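Local coordinates for putative Zn-dependent Alcohol Dehydrogenase (Rhodobacter sphaeroides, PDB 3IV6), which binds S-adenosylmethionine in a Rossmann-type fold and is therefore probably a methyltransferase-like protein, despite its name as a putative alcohol dehydrogenase, at residues I120-C132 with E214-H228. Residues are numbered along the deposited sequence; the frame is centred on the assembly and turned at random.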
loop_
_atom_site.group_PDB
_atom_site.type_symbol
_atom_site.label_atom_id
_atom_site.label_comp_id
_atom_site.label_asym_id
_atom_site.label_seq_id
_atom_site.Cartn_x
_atom_site.Cartn_y
_atom_site.Cartn_z
ATOM N N ILE A 120 -0.052 -1.997 2.547
ATOM C CA ILE A 120 0.400 -2.421 3.853
ATOM C C ILE A 120 1.818 -2.969 3.736
ATOM O O ILE A 120 2.566 -2.998 4.704
ATOM C CB ILE A 120 -0.600 -3.455 4.469
ATOM C CG1 ILE A 120 -1.813 -2.747 5.083
ATOM C CG2 ILE A 120 0.051 -4.305 5.582
ATOM C CD1 ILE A 120 -3.022 -3.618 5.056
ATOM N N ASN A 121 2.186 -3.385 2.530
ATOM C CA ASN A 121 3.494 -3.961 2.297
ATOM C C ASN A 121 4.548 -2.825 2.333
ATOM O O ASN A 121 5.750 -3.069 2.478
ATOM C CB ASN A 121 3.492 -4.678 0.949
ATOM C CG ASN A 121 2.790 -6.039 0.995
ATOM O OD1 ASN A 121 1.688 -6.216 0.452
ATOM N ND2 ASN A 121 3.439 -7.008 1.627
ATOM N N ARG A 122 4.072 -1.584 2.205
ATOM C CA ARG A 122 4.918 -0.418 2.262
ATOM C C ARG A 122 5.113 0.077 3.679
ATOM O O ARG A 122 5.679 1.163 3.879
ATOM C CB ARG A 122 4.358 0.721 1.398
ATOM C CG ARG A 122 4.376 0.443 -0.115
ATOM C CD ARG A 122 5.599 -0.403 -0.504
ATOM N NE ARG A 122 5.176 -1.506 -1.358
ATOM C CZ ARG A 122 5.580 -2.763 -1.251
ATOM N NH1 ARG A 122 6.450 -3.121 -0.335
ATOM N NH2 ARG A 122 5.100 -3.664 -2.084
ATOM N N PHE A 123 4.662 -0.719 4.652
ATOM C CA PHE A 123 4.807 -0.374 6.059
ATOM C C PHE A 123 5.684 -1.309 6.881
ATOM O O PHE A 123 5.919 -2.476 6.542
ATOM C CB PHE A 123 3.438 -0.274 6.761
ATOM C CG PHE A 123 2.463 0.672 6.099
ATOM C CD1 PHE A 123 2.892 1.907 5.587
ATOM C CD2 PHE A 123 1.113 0.343 6.020
ATOM C CE1 PHE A 123 2.033 2.775 4.974
ATOM C CE2 PHE A 123 0.210 1.229 5.411
ATOM C CZ PHE A 123 0.693 2.466 4.871
ATOM N N THR A 124 6.174 -0.757 7.987
ATOM C CA THR A 124 6.658 -1.554 9.102
ATOM C C THR A 124 5.420 -1.983 9.872
ATOM O O THR A 124 4.310 -1.542 9.568
ATOM C CB THR A 124 7.528 -0.743 10.053
ATOM O OG1 THR A 124 6.768 0.346 10.612
ATOM C CG2 THR A 124 8.803 -0.254 9.358
ATOM N N THR A 125 5.599 -2.835 10.869
ATOM C CA THR A 125 4.470 -3.313 11.646
ATOM C C THR A 125 3.747 -2.203 12.431
ATOM O O THR A 125 2.533 -2.095 12.336
ATOM C CB THR A 125 4.903 -4.417 12.579
ATOM O OG1 THR A 125 5.630 -5.382 11.820
ATOM C CG2 THR A 125 3.699 -5.074 13.204
ATOM N N GLU A 126 4.462 -1.395 13.211
ATOM C CA GLU A 126 3.813 -0.278 13.884
ATOM C C GLU A 126 3.241 0.775 12.913
ATOM O O GLU A 126 2.245 1.436 13.217
ATOM C CB GLU A 126 4.753 0.395 14.888
ATOM C CG GLU A 126 5.975 1.052 14.256
ATOM C CD GLU A 126 5.802 2.554 13.971
ATOM O OE1 GLU A 126 4.742 3.128 14.321
ATOM O OE2 GLU A 126 6.739 3.165 13.396
ATOM N N GLU A 127 3.868 0.962 11.762
ATOM C CA GLU A 127 3.285 1.825 10.758
ATOM C C GLU A 127 1.947 1.214 10.232
ATOM O O GLU A 127 0.919 1.901 10.124
ATOM C CB GLU A 127 4.257 2.019 9.605
ATOM C CG GLU A 127 5.151 3.194 9.651
ATOM C CD GLU A 127 5.752 3.517 8.259
ATOM O OE1 GLU A 127 6.351 2.610 7.632
ATOM O OE2 GLU A 127 5.620 4.684 7.788
ATOM N N ALA A 128 1.966 -0.073 9.903
ATOM C CA ALA A 128 0.754 -0.738 9.440
ATOM C C ALA A 128 -0.373 -0.702 10.465
ATOM O O ALA A 128 -1.542 -0.549 10.089
ATOM C CB ALA A 128 1.030 -2.180 8.976
ATOM N N ARG A 129 -0.047 -0.831 11.749
ATOM C CA ARG A 129 -1.079 -0.698 12.788
ATOM C C ARG A 129 -1.737 0.682 12.702
ATOM O O ARG A 129 -2.932 0.783 12.523
ATOM C CB ARG A 129 -0.528 -0.947 14.198
ATOM C CG ARG A 129 -0.073 -2.342 14.441
ATOM C CD ARG A 129 0.729 -2.399 15.681
ATOM N NE ARG A 129 1.338 -3.712 15.894
ATOM C CZ ARG A 129 2.419 -3.910 16.643
ATOM N NH1 ARG A 129 3.001 -2.870 17.246
ATOM N NH2 ARG A 129 2.927 -5.132 16.782
ATOM N N ARG A 130 -0.946 1.747 12.792
ATOM C CA ARG A 130 -1.477 3.096 12.607
ATOM C C ARG A 130 -2.319 3.259 11.317
ATOM O O ARG A 130 -3.379 3.889 11.321
ATOM C CB ARG A 130 -0.340 4.123 12.672
ATOM C CG ARG A 130 0.109 4.442 14.085
ATOM C CD ARG A 130 1.047 5.639 14.118
ATOM N NE ARG A 130 2.381 5.281 13.641
ATOM C CZ ARG A 130 2.999 5.838 12.603
ATOM N NH1 ARG A 130 2.427 6.820 11.902
ATOM N NH2 ARG A 130 4.208 5.411 12.283
ATOM N N ALA A 131 -1.836 2.702 10.214
ATOM C CA ALA A 131 -2.571 2.770 8.960
ATOM C C ALA A 131 -3.970 2.162 9.078
ATOM O O ALA A 131 -4.949 2.808 8.722
ATOM C CB ALA A 131 -1.793 2.102 7.837
ATOM N N CYS A 132 -4.062 0.934 9.582
ATOM C CA CYS A 132 -5.356 0.241 9.668
ATOM C C CYS A 132 -6.353 1.035 10.472
ATOM O O CYS A 132 -7.462 1.231 10.026
ATOM C CB CYS A 132 -5.200 -1.202 10.193
ATOM S SG CYS A 132 -4.259 -2.204 8.971
ATOM N N GLU A 214 10.699 -2.003 5.595
ATOM C CA GLU A 214 9.440 -2.674 5.205
ATOM C C GLU A 214 9.299 -4.050 5.873
ATOM O O GLU A 214 10.245 -4.829 5.926
ATOM C CB GLU A 214 9.286 -2.777 3.680
ATOM C CG GLU A 214 8.823 -1.464 3.021
ATOM C CD GLU A 214 8.702 -1.569 1.508
ATOM O OE1 GLU A 214 9.002 -2.666 0.997
ATOM O OE2 GLU A 214 8.315 -0.576 0.832
ATOM N N THR A 215 8.125 -4.327 6.420
ATOM C CA THR A 215 7.892 -5.603 7.080
ATOM C C THR A 215 7.238 -6.624 6.135
ATOM O O THR A 215 6.408 -6.258 5.320
ATOM C CB THR A 215 7.007 -5.368 8.285
ATOM O OG1 THR A 215 7.676 -4.462 9.180
ATOM C CG2 THR A 215 6.642 -6.690 8.982
ATOM N N ARG A 216 7.629 -7.898 6.211
ATOM C CA ARG A 216 6.977 -8.907 5.377
ATOM C C ARG A 216 5.933 -9.608 6.216
ATOM O O ARG A 216 6.128 -9.815 7.409
ATOM C CB ARG A 216 7.942 -9.921 4.760
ATOM C CG ARG A 216 8.951 -9.390 3.706
ATOM C CD ARG A 216 8.526 -8.116 3.035
ATOM N NE ARG A 216 9.448 -7.736 1.950
ATOM C CZ ARG A 216 9.385 -6.587 1.274
ATOM N NH1 ARG A 216 8.454 -5.679 1.559
ATOM N NH2 ARG A 216 10.243 -6.337 0.310
ATOM N N PHE A 217 4.806 -9.935 5.592
ATOM C CA PHE A 217 3.702 -10.526 6.328
ATOM C C PHE A 217 3.347 -11.878 5.774
ATOM O O PHE A 217 3.415 -12.098 4.572
ATOM C CB PHE A 217 2.448 -9.633 6.301
ATOM C CG PHE A 217 2.654 -8.251 6.865
ATOM C CD1 PHE A 217 2.362 -7.978 8.196
ATOM C CD2 PHE A 217 3.097 -7.210 6.049
ATOM C CE1 PHE A 217 2.536 -6.667 8.734
ATOM C CE2 PHE A 217 3.267 -5.925 6.554
ATOM C CZ PHE A 217 2.997 -5.647 7.913
ATOM N N ASP A 218 2.988 -12.771 6.685
ATOM C CA ASP A 218 2.296 -14.022 6.383
ATOM C C ASP A 218 0.857 -13.759 6.768
ATOM O O ASP A 218 0.565 -12.770 7.434
ATOM C CB ASP A 218 2.806 -15.180 7.257
ATOM C CG ASP A 218 4.185 -15.691 6.845
ATOM O OD1 ASP A 218 4.599 -15.510 5.668
ATOM O OD2 ASP A 218 4.848 -16.299 7.724
ATOM N N ASP A 219 -0.033 -14.656 6.365
ATOM C CA ASP A 219 -1.420 -14.570 6.749
ATOM C C ASP A 219 -1.572 -14.409 8.257
ATOM O O ASP A 219 -2.322 -13.563 8.711
ATOM C CB ASP A 219 -2.179 -15.796 6.255
ATOM C CG ASP A 219 -3.658 -15.765 6.637
ATOM O OD1 ASP A 219 -4.387 -14.812 6.234
ATOM O OD2 ASP A 219 -4.080 -16.708 7.355
ATOM N N GLU A 220 -0.848 -15.189 9.043
ATOM C CA GLU A 220 -0.905 -15.012 10.498
ATOM C C GLU A 220 -0.451 -13.634 10.929
ATOM O O GLU A 220 -0.877 -13.126 11.970
ATOM C CB GLU A 220 -0.107 -16.087 11.254
ATOM C CG GLU A 220 -0.820 -17.474 11.377
ATOM C CD GLU A 220 -2.230 -17.420 12.047
ATOM O OE1 GLU A 220 -2.336 -16.932 13.198
ATOM O OE2 GLU A 220 -3.227 -17.882 11.431
ATOM N N ASP A 221 0.403 -13.014 10.127
ATOM C CA ASP A 221 0.928 -11.706 10.507
ATOM C C ASP A 221 -0.122 -10.599 10.296
ATOM O O ASP A 221 -0.232 -9.642 11.093
ATOM C CB ASP A 221 2.276 -11.419 9.803
ATOM C CG ASP A 221 3.430 -12.327 10.308
ATOM O OD1 ASP A 221 3.462 -12.645 11.514
ATOM O OD2 ASP A 221 4.313 -12.719 9.502
ATOM N N VAL A 222 -0.925 -10.751 9.246
ATOM C CA VAL A 222 -1.978 -9.785 8.961
ATOM C C VAL A 222 -3.090 -9.931 9.993
ATOM O O VAL A 222 -3.659 -8.964 10.458
ATOM C CB VAL A 222 -2.562 -9.998 7.600
ATOM C CG1 VAL A 222 -3.701 -9.047 7.403
ATOM C CG2 VAL A 222 -1.507 -9.793 6.524
ATOM N N ARG A 223 -3.375 -11.158 10.384
ATOM C CA ARG A 223 -4.377 -11.372 11.397
ATOM C C ARG A 223 -3.950 -10.801 12.740
ATOM O O ARG A 223 -4.766 -10.203 13.460
ATOM C CB ARG A 223 -4.739 -12.859 11.478
ATOM C CG ARG A 223 -5.660 -13.285 10.353
ATOM C CD ARG A 223 -5.970 -14.768 10.307
ATOM N NE ARG A 223 -6.267 -15.126 8.915
ATOM C CZ ARG A 223 -7.493 -15.253 8.403
ATOM N NH1 ARG A 223 -8.552 -15.087 9.181
ATOM N NH2 ARG A 223 -7.662 -15.561 7.121
ATOM N N ALA A 224 -2.671 -10.972 13.070
ATOM C CA ALA A 224 -2.112 -10.439 14.326
ATOM C C ALA A 224 -2.151 -8.913 14.366
ATOM O O ALA A 224 -2.352 -8.302 15.410
ATOM C CB ALA A 224 -0.713 -10.900 14.490
ATOM N N LEU A 225 -1.924 -8.313 13.213
ATOM C CA LEU A 225 -1.969 -6.869 13.069
ATOM C C LEU A 225 -3.362 -6.291 13.316
ATOM O O LEU A 225 -3.515 -5.317 14.052
ATOM C CB LEU A 225 -1.507 -6.518 11.657
ATOM C CG LEU A 225 -1.684 -5.118 11.124
ATOM C CD1 LEU A 225 -0.661 -4.290 11.775
ATOM C CD2 LEU A 225 -1.408 -5.217 9.677
ATOM N N LEU A 226 -4.358 -6.898 12.685
ATOM C CA LEU A 226 -5.759 -6.503 12.793
ATOM C C LEU A 226 -6.364 -6.654 14.176
ATOM O O LEU A 226 -7.287 -5.911 14.511
ATOM C CB LEU A 226 -6.604 -7.305 11.809
ATOM C CG LEU A 226 -6.393 -7.083 10.302
ATOM C CD1 LEU A 226 -7.289 -8.009 9.532
ATOM C CD2 LEU A 226 -6.633 -5.626 9.855
ATOM N N SER A 227 -5.837 -7.600 14.966
ATOM C CA SER A 227 -6.290 -7.877 16.342
ATOM C C SER A 227 -5.452 -7.187 17.399
ATOM O O SER A 227 -5.690 -7.350 18.597
ATOM C CB SER A 227 -6.226 -9.372 16.630
ATOM O OG SER A 227 -4.887 -9.856 16.662
ATOM N N HIS A 228 -4.444 -6.447 16.961
ATOM C CA HIS A 228 -3.534 -5.755 17.868
ATOM C C HIS A 228 -4.251 -4.640 18.624
ATOM O O HIS A 228 -5.094 -3.919 18.062
ATOM C CB HIS A 228 -2.355 -5.173 17.073
ATOM C CG HIS A 228 -1.231 -4.697 17.935
ATOM N ND1 HIS A 228 -1.242 -3.469 18.568
ATOM C CD2 HIS A 228 -0.063 -5.293 18.281
ATOM C CE1 HIS A 228 -0.130 -3.334 19.268
ATOM N NE2 HIS A 228 0.598 -4.427 19.116
HETATM O O HOH W 1 6.046 -6.117 2.816
#
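L225 is a knob in a hole formed by T125, A128, R129 and C132, joining two helices of a Rossmann-like, SAM-binding α/β fold, 125-132 and 219-226, which cross at -55°. Its branched end suits the hole: CD1 lies 3.4 Å from R129 CG, while CD2 faces the small A128 and the sulfur of C132. F217 extends this apolar layer, its CE2 3.7 Å from I120 CG2, the two side chains crossing at about a right angle.

A single backbone bond, T215 N to F123 O (2.9 Å, 172°), joins 120-132 to strand 213-215. T215 OG1, bonded to T179, meets T125 OG1 weakly; T125 also pairs with D177. In the capping box E127 N donates to T124 OG1, with a weak return from T124 N to E127 OE1. F123 CB leaves the backbone away from 214-228, and the residue touches SAM.

E214 OE1 is shared by R122 NH1 (2.9 Å) and R216 NH1, which should ease their like charges; OE2 pairs with R211. R122 NH2 bonds to Y153 OH, and R216 NE bridges to D156. A water ties N121 to T215 O and R216 NH1.

R129's straight chain lays its guanidinium on the H228 ring (planes 17° apart, centres 3.5 Å); H228 ND1 bonds to V230, and R129 CD sits over the ring face, 3.7 Å from its centroid.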